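Putative iron-regulated protein A (Parabacteroides distasonis ATCC 8503, PDB 4ECG) binds calcium ions and, as an imelysin-like member of the M75 peptidase family, is a putative iron-regulated metalloendopeptidase. Local coordinates at residues Y58-K71 / L164-K178. Numbering follows the deposited sequence.
Sequences YKNAVDKFIASGSK and LETSPFAKNELEYLK. With CA (calcium ion), chain D.
The outer edge of the Phe65 ring packs against Leu164, Phe169 and Leu177, with Leu174 CD2 also touching the ring at CE2. The contact is an antiparallel helix pair of the mainly helical imelysin fold: the C-terminal end of helix 29-68 lies against the first turns of helix 171-196, and the axes of 58-68 and 171-178 come within 10.3 Å, their N-to-C directions at 163°. A chi1 of 169° sets the Phe65 ring on the far side of CB from its own backbone N, where it meets Leu164 CD2 near the ring plane, CZ to CD2 being 3.7 Å. The Phe169 ring approaches from the opposite direction, the two planes at 52°, in an oblique pairing, while Leu174 CD2 sits over one face of Phe169, offset toward the rim. Leu74 of helix 71-89 touches both Phe65 and Leu164 and continues the apolar layer. Cutting Phe65 back to an alanine is likely to leave Leu164 and Phe169 without their common partner and open a gap between the helix and the incoming loop. The next residue, Ile66, points its CD1 at the helix backbone, 3.5 Å from Leu174 O, and lies equally close to Lys178 CB, a tight carbon contact. Val62 CG1 packs against Leu177 CG deeper in the interface. At the more polar margin, Lys59 NZ makes a salt bridge to Asp63, donating to the syn lone pair of OD1 at 2.9 Å, and the Lys178 chain crosses Asp63 at about a right angle, its CG near both Lys59 NZ and Asp63 OD1. At the other end the loop serves metal binding: next to Leu164, Glu165 OE1 coordinates a calcium ion at 2.3 Å, which Asp163 and three waters also bind. Leu164 CD1, besides touching the Phe65 ring, comes within 3.4 Å of Gly69 O.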
loop_
_atom_site.group_PDB
_atom_site.type_symbol
_atom_site.label_atom_id
_atom_site.label_comp_id
_atom_site.label_asym_id
_atom_site.label_seq_id
_atom_site.Cartn_x
_atom_site.Cartn_y
_atom_site.Cartn_z
ATOM N N TYR A 58 -0.884 17.633 1.915
ATOM C CA TYR A 58 0.321 17.477 1.131
ATOM C C TYR A 58 0.367 18.426 -0.091
ATOM O O TYR A 58 1.386 19.065 -0.315
ATOM C CB TYR A 58 0.532 16.048 0.718
ATOM C CG TYR A 58 1.558 15.929 -0.377
ATOM C CD1 TYR A 58 2.915 15.890 -0.111
ATOM C CD2 TYR A 58 1.157 15.820 -1.696
ATOM C CE1 TYR A 58 3.852 15.788 -1.169
ATOM C CE2 TYR A 58 2.063 15.678 -2.734
ATOM C CZ TYR A 58 3.394 15.686 -2.479
ATOM O OH TYR A 58 4.177 15.632 -3.565
ATOM N N LYS A 59 -0.722 18.547 -0.853
ATOM C CA LYS A 59 -0.738 19.394 -2.055
ATOM C C LYS A 59 -0.615 20.880 -1.633
ATOM O O LYS A 59 0.154 21.615 -2.241
ATOM C CB LYS A 59 -1.964 19.063 -2.940
ATOM C CG LYS A 59 -2.528 20.142 -3.842
ATOM C CD LYS A 59 -1.723 20.233 -5.129
ATOM C CE LYS A 59 -2.226 21.377 -6.007
ATOM N NZ LYS A 59 -1.124 21.756 -6.931
ATOM N N ASN A 60 -1.301 21.287 -0.559
ATOM C CA ASN A 60 -1.163 22.648 -0.008
ATOM C C ASN A 60 0.265 22.928 0.447
ATOM O O ASN A 60 0.766 24.005 0.177
ATOM C CB ASN A 60 -2.173 22.959 1.121
ATOM C CG ASN A 60 -3.613 22.996 0.617
ATOM O OD1 ASN A 60 -3.856 23.406 -0.505
ATOM N ND2 ASN A 60 -4.551 22.519 1.417
ATOM N N ALA A 61 0.933 21.952 1.048
ATOM C CA ALA A 61 2.317 22.155 1.495
ATOM C C ALA A 61 3.274 22.229 0.306
ATOM O O ALA A 61 4.157 23.047 0.291
ATOM C CB ALA A 61 2.752 21.048 2.449
ATOM N N VAL A 62 3.113 21.354 -0.682
ATOM C CA VAL A 62 3.888 21.431 -1.923
ATOM C C VAL A 62 3.665 22.809 -2.606
ATOM O O VAL A 62 4.588 23.453 -3.035
ATOM C CB VAL A 62 3.499 20.276 -2.884
ATOM C CG1 VAL A 62 3.886 20.629 -4.314
ATOM C CG2 VAL A 62 4.146 18.973 -2.454
ATOM N N ASP A 63 2.436 23.257 -2.675
ATOM C CA ASP A 63 2.133 24.568 -3.292
ATOM C C ASP A 63 2.823 25.717 -2.597
ATOM O O ASP A 63 3.290 26.656 -3.234
ATOM C CB ASP A 63 0.646 24.875 -3.231
ATOM C CG ASP A 63 -0.165 24.184 -4.353
ATOM O OD1 ASP A 63 0.464 23.601 -5.279
ATOM O OD2 ASP A 63 -1.433 24.255 -4.285
ATOM N N LYS A 64 2.821 25.681 -1.272
ATOM C CA LYS A 64 3.412 26.747 -0.473
ATOM C C LYS A 64 4.936 26.762 -0.713
ATOM O O LYS A 64 5.543 27.819 -0.911
ATOM C CB LYS A 64 3.034 26.513 0.986
ATOM C CG LYS A 64 3.805 27.286 2.019
ATOM C CD LYS A 64 3.313 26.892 3.433
ATOM C CE LYS A 64 3.775 27.901 4.489
ATOM N NZ LYS A 64 3.146 27.694 5.800
ATOM N N PHE A 65 5.557 25.583 -0.726
ATOM C CA PHE A 65 6.951 25.504 -1.168
ATOM C C PHE A 65 7.197 26.002 -2.602
ATOM O O PHE A 65 8.123 26.785 -2.842
ATOM C CB PHE A 65 7.497 24.086 -1.099
ATOM C CG PHE A 65 8.825 23.933 -1.783
ATOM C CD1 PHE A 65 9.930 24.588 -1.311
ATOM C CD2 PHE A 65 8.968 23.153 -2.906
ATOM C CE1 PHE A 65 11.166 24.509 -1.964
ATOM C CE2 PHE A 65 10.197 23.021 -3.531
ATOM C CZ PHE A 65 11.306 23.695 -3.058
ATOM N N ILE A 66 6.425 25.540 -3.574
ATOM C CA ILE A 66 6.661 26.007 -4.952
ATOM C C ILE A 66 6.661 27.526 -5.014
ATOM O O ILE A 66 7.606 28.118 -5.544
ATOM C CB ILE A 66 5.709 25.374 -5.973
ATOM C CG1 ILE A 66 6.111 23.892 -6.117
ATOM C CG2 ILE A 66 5.801 26.112 -7.306
ATOM C CD1 ILE A 66 5.112 23.021 -6.877
ATOM N N ALA A 67 5.676 28.151 -4.367
ATOM C CA ALA A 67 5.542 29.617 -4.299
ATOM C C ALA A 67 6.725 30.353 -3.640
ATOM O O ALA A 67 6.997 31.517 -4.002
ATOM C CB ALA A 67 4.191 30.039 -3.656
ATOM N N SER A 68 7.463 29.713 -2.723
ATOM C CA SER A 68 8.454 30.494 -1.870
ATOM C C SER A 68 9.918 30.188 -2.056
ATOM O O SER A 68 10.767 31.051 -1.872
ATOM C CB SER A 68 8.209 30.185 -0.392
ATOM O OG SER A 68 8.417 28.782 -0.158
ATOM N N GLY A 69 10.220 28.932 -2.345
ATOM C CA GLY A 69 11.585 28.448 -2.361
ATOM C C GLY A 69 12.174 28.233 -0.966
ATOM O O GLY A 69 13.362 28.011 -0.840
ATOM N N SER A 70 11.328 28.256 0.065
ATOM C CA SER A 70 11.777 28.172 1.449
ATOM C C SER A 70 12.196 26.754 1.800
ATOM O O SER A 70 11.457 25.813 1.537
ATOM C CB SER A 70 10.642 28.620 2.393
ATOM O OG SER A 70 10.881 28.214 3.717
ATOM N N LYS A 71 13.379 26.620 2.397
ATOM C CA LYS A 71 13.837 25.373 3.049
ATOM C C LYS A 71 12.854 24.820 4.136
ATOM O O LYS A 71 12.641 23.655 4.196
ATOM C CB LYS A 71 15.296 25.565 3.550
ATOM C CG LYS A 71 15.738 24.761 4.765
ATOM C CD LYS A 71 17.235 24.956 5.089
ATOM C CE LYS A 71 17.522 25.087 6.603
ATOM N NZ LYS A 71 17.596 23.754 7.287
ATOM N N LEU A 164 18.484 22.750 -1.450
ATOM C CA LEU A 164 18.121 23.667 -2.548
ATOM C C LEU A 164 19.305 24.359 -3.271
ATOM O O LEU A 164 19.138 24.801 -4.412
ATOM C CB LEU A 164 17.081 24.661 -2.070
ATOM C CG LEU A 164 15.752 23.999 -1.660
ATOM C CD1 LEU A 164 14.936 24.998 -0.841
ATOM C CD2 LEU A 164 14.952 23.535 -2.874
ATOM N N GLU A 165 20.499 24.394 -2.650
ATOM C CA GLU A 165 21.721 24.966 -3.288
ATOM C C GLU A 165 22.629 23.812 -3.801
ATOM O O GLU A 165 23.135 23.903 -4.889
ATOM C CB GLU A 165 22.476 25.896 -2.309
ATOM C CG GLU A 165 21.612 26.981 -1.616
ATOM C CD GLU A 165 20.628 26.457 -0.530
ATOM O OE1 GLU A 165 20.999 25.549 0.254
ATOM O OE2 GLU A 165 19.471 26.943 -0.433
ATOM N N THR A 166 22.768 22.705 -3.048
ATOM C CA THR A 166 23.548 21.504 -3.527
ATOM C C THR A 166 22.945 20.888 -4.830
ATOM O O THR A 166 23.669 20.561 -5.748
ATOM C CB THR A 166 23.636 20.365 -2.444
ATOM O OG1 THR A 166 24.274 20.817 -1.243
ATOM C CG2 THR A 166 24.370 19.156 -2.974
ATOM N N SER A 167 21.618 20.740 -4.905
ATOM C CA SER A 167 20.963 20.132 -6.093
ATOM C C SER A 167 19.802 21.009 -6.532
ATOM O O SER A 167 18.650 20.726 -6.252
ATOM C CB SER A 167 20.506 18.674 -5.819
ATOM O OG SER A 167 20.717 18.302 -4.453
ATOM N N PRO A 168 20.104 22.103 -7.206
ATOM C CA PRO A 168 19.041 23.086 -7.423
ATOM C C PRO A 168 17.932 22.637 -8.362
ATOM O O PRO A 168 18.168 21.982 -9.343
ATOM C CB PRO A 168 19.792 24.271 -8.040
ATOM C CG PRO A 168 21.105 23.733 -8.525
ATOM C CD PRO A 168 21.433 22.637 -7.554
ATOM N N PHE A 169 16.718 23.033 -8.062
ATOM C CA PHE A 169 15.566 22.769 -8.952
ATOM C C PHE A 169 15.699 23.456 -10.288
ATOM O O PHE A 169 16.096 24.625 -10.322
ATOM C CB PHE A 169 14.274 23.289 -8.289
ATOM C CG PHE A 169 13.544 22.281 -7.436
ATOM C CD1 PHE A 169 12.636 21.415 -8.009
ATOM C CD2 PHE A 169 13.727 22.238 -6.084
ATOM C CE1 PHE A 169 11.944 20.499 -7.243
ATOM C CE2 PHE A 169 13.040 21.325 -5.298
ATOM C CZ PHE A 169 12.149 20.451 -5.878
ATOM N N ALA A 170 15.346 22.767 -11.377
ATOM C CA ALA A 170 14.999 23.437 -12.636
ATOM C C ALA A 170 13.559 24.039 -12.555
ATOM O O ALA A 170 12.685 23.430 -11.950
ATOM C CB ALA A 170 15.113 22.468 -13.820
ATOM N N LYS A 171 13.327 25.217 -13.167
ATOM C CA LYS A 171 12.009 25.902 -13.201
ATOM C C LYS A 171 10.942 24.890 -13.688
ATOM O O LYS A 171 9.860 24.823 -13.143
ATOM C CB LYS A 171 12.031 27.161 -14.146
ATOM C CG LYS A 171 11.307 28.504 -13.751
ATOM C CD LYS A 171 10.878 29.411 -15.003
ATOM C CE LYS A 171 10.949 30.997 -14.939
ATOM N NZ LYS A 171 12.074 31.885 -15.560
ATOM N N ASN A 172 11.252 24.126 -14.743
ATOM C CA ASN A 172 10.320 23.135 -15.270
ATOM C C ASN A 172 10.055 22.011 -14.269
ATOM O O ASN A 172 8.969 21.475 -14.220
ATOM C CB ASN A 172 10.799 22.523 -16.579
ATOM C CG ASN A 172 10.584 23.424 -17.775
ATOM O OD1 ASN A 172 9.930 24.436 -17.664
ATOM N ND2 ASN A 172 11.153 23.042 -18.945
ATOM N N GLU A 173 11.058 21.656 -13.482
ATOM C CA GLU A 173 10.949 20.564 -12.542
ATOM C C GLU A 173 9.993 20.945 -11.431
ATOM O O GLU A 173 9.304 20.090 -10.929
ATOM C CB GLU A 173 12.319 20.282 -11.999
ATOM C CG GLU A 173 12.423 19.120 -11.046
ATOM C CD GLU A 173 13.840 18.923 -10.549
ATOM O OE1 GLU A 173 14.717 19.751 -10.905
ATOM O OE2 GLU A 173 14.075 17.917 -9.833
ATOM N N LEU A 174 9.922 22.232 -11.082
ATOM C CA LEU A 174 8.974 22.721 -10.084
ATOM C C LEU A 174 7.553 22.608 -10.598
ATOM O O LEU A 174 6.645 22.157 -9.883
ATOM C CB LEU A 174 9.259 24.182 -9.702
ATOM C CG LEU A 174 10.479 24.319 -8.761
ATOM C CD1 LEU A 174 10.978 25.750 -8.792
ATOM C CD2 LEU A 174 10.192 23.870 -7.321
ATOM N N GLU A 175 7.334 23.027 -11.828
ATOM C CA GLU A 175 6.016 22.869 -12.393
ATOM C C GLU A 175 5.643 21.351 -12.494
ATOM O O GLU A 175 4.486 20.938 -12.278
ATOM C CB GLU A 175 5.943 23.591 -13.738
ATOM C CG GLU A 175 4.546 23.576 -14.320
ATOM C CD GLU A 175 3.476 24.318 -13.476
ATOM O OE1 GLU A 175 3.858 25.272 -12.698
ATOM O OE2 GLU A 175 2.251 23.942 -13.623
ATOM N N TYR A 176 6.646 20.513 -12.775
ATOM C CA TYR A 176 6.438 19.078 -12.884
ATOM C C TYR A 176 5.921 18.574 -11.530
ATOM O O TYR A 176 4.872 17.978 -11.454
ATOM C CB TYR A 176 7.773 18.451 -13.333
ATOM C CG TYR A 176 7.731 17.023 -13.869
ATOM C CD1 TYR A 176 6.776 16.079 -13.438
ATOM C CD2 TYR A 176 8.680 16.595 -14.776
ATOM C CE1 TYR A 176 6.799 14.765 -13.874
ATOM C CE2 TYR A 176 8.673 15.293 -15.227
ATOM C CZ TYR A 176 7.728 14.393 -14.793
ATOM O OH TYR A 176 7.746 13.122 -15.323
ATOM N N LEU A 177 6.638 18.910 -10.456
ATOM C CA LEU A 177 6.282 18.585 -9.077
ATOM C C LEU A 177 4.845 19.011 -8.734
ATOM O O LEU A 177 4.118 18.266 -8.062
ATOM C CB LEU A 177 7.271 19.219 -8.093
ATOM C CG LEU A 177 7.011 19.045 -6.568
ATOM C CD1 LEU A 177 6.935 17.542 -6.199
ATOM C CD2 LEU A 177 8.018 19.824 -5.668
ATOM N N LYS A 178 4.444 20.191 -9.165
ATOM C CA LYS A 178 3.081 20.681 -8.944
ATOM C C LYS A 178 2.081 19.792 -9.685
ATOM O O LYS A 178 1.070 19.384 -9.107
ATOM C CB LYS A 178 2.938 22.106 -9.453
ATOM C CG LYS A 178 1.645 22.832 -9.086
ATOM C CD LYS A 178 1.395 24.084 -9.926
ATOM C CE LYS A 178 1.769 25.408 -9.254
ATOM N NZ LYS A 178 1.733 26.565 -10.244
HETATM CA CA CA D . 22.169 24.212 1.679
HETATM O O HOH W 1 20.241 24.730 3.397
HETATM O O HOH W 2 23.168 26.235 1.938
HETATM O O HOH W 3 23.874 23.453 0.462
#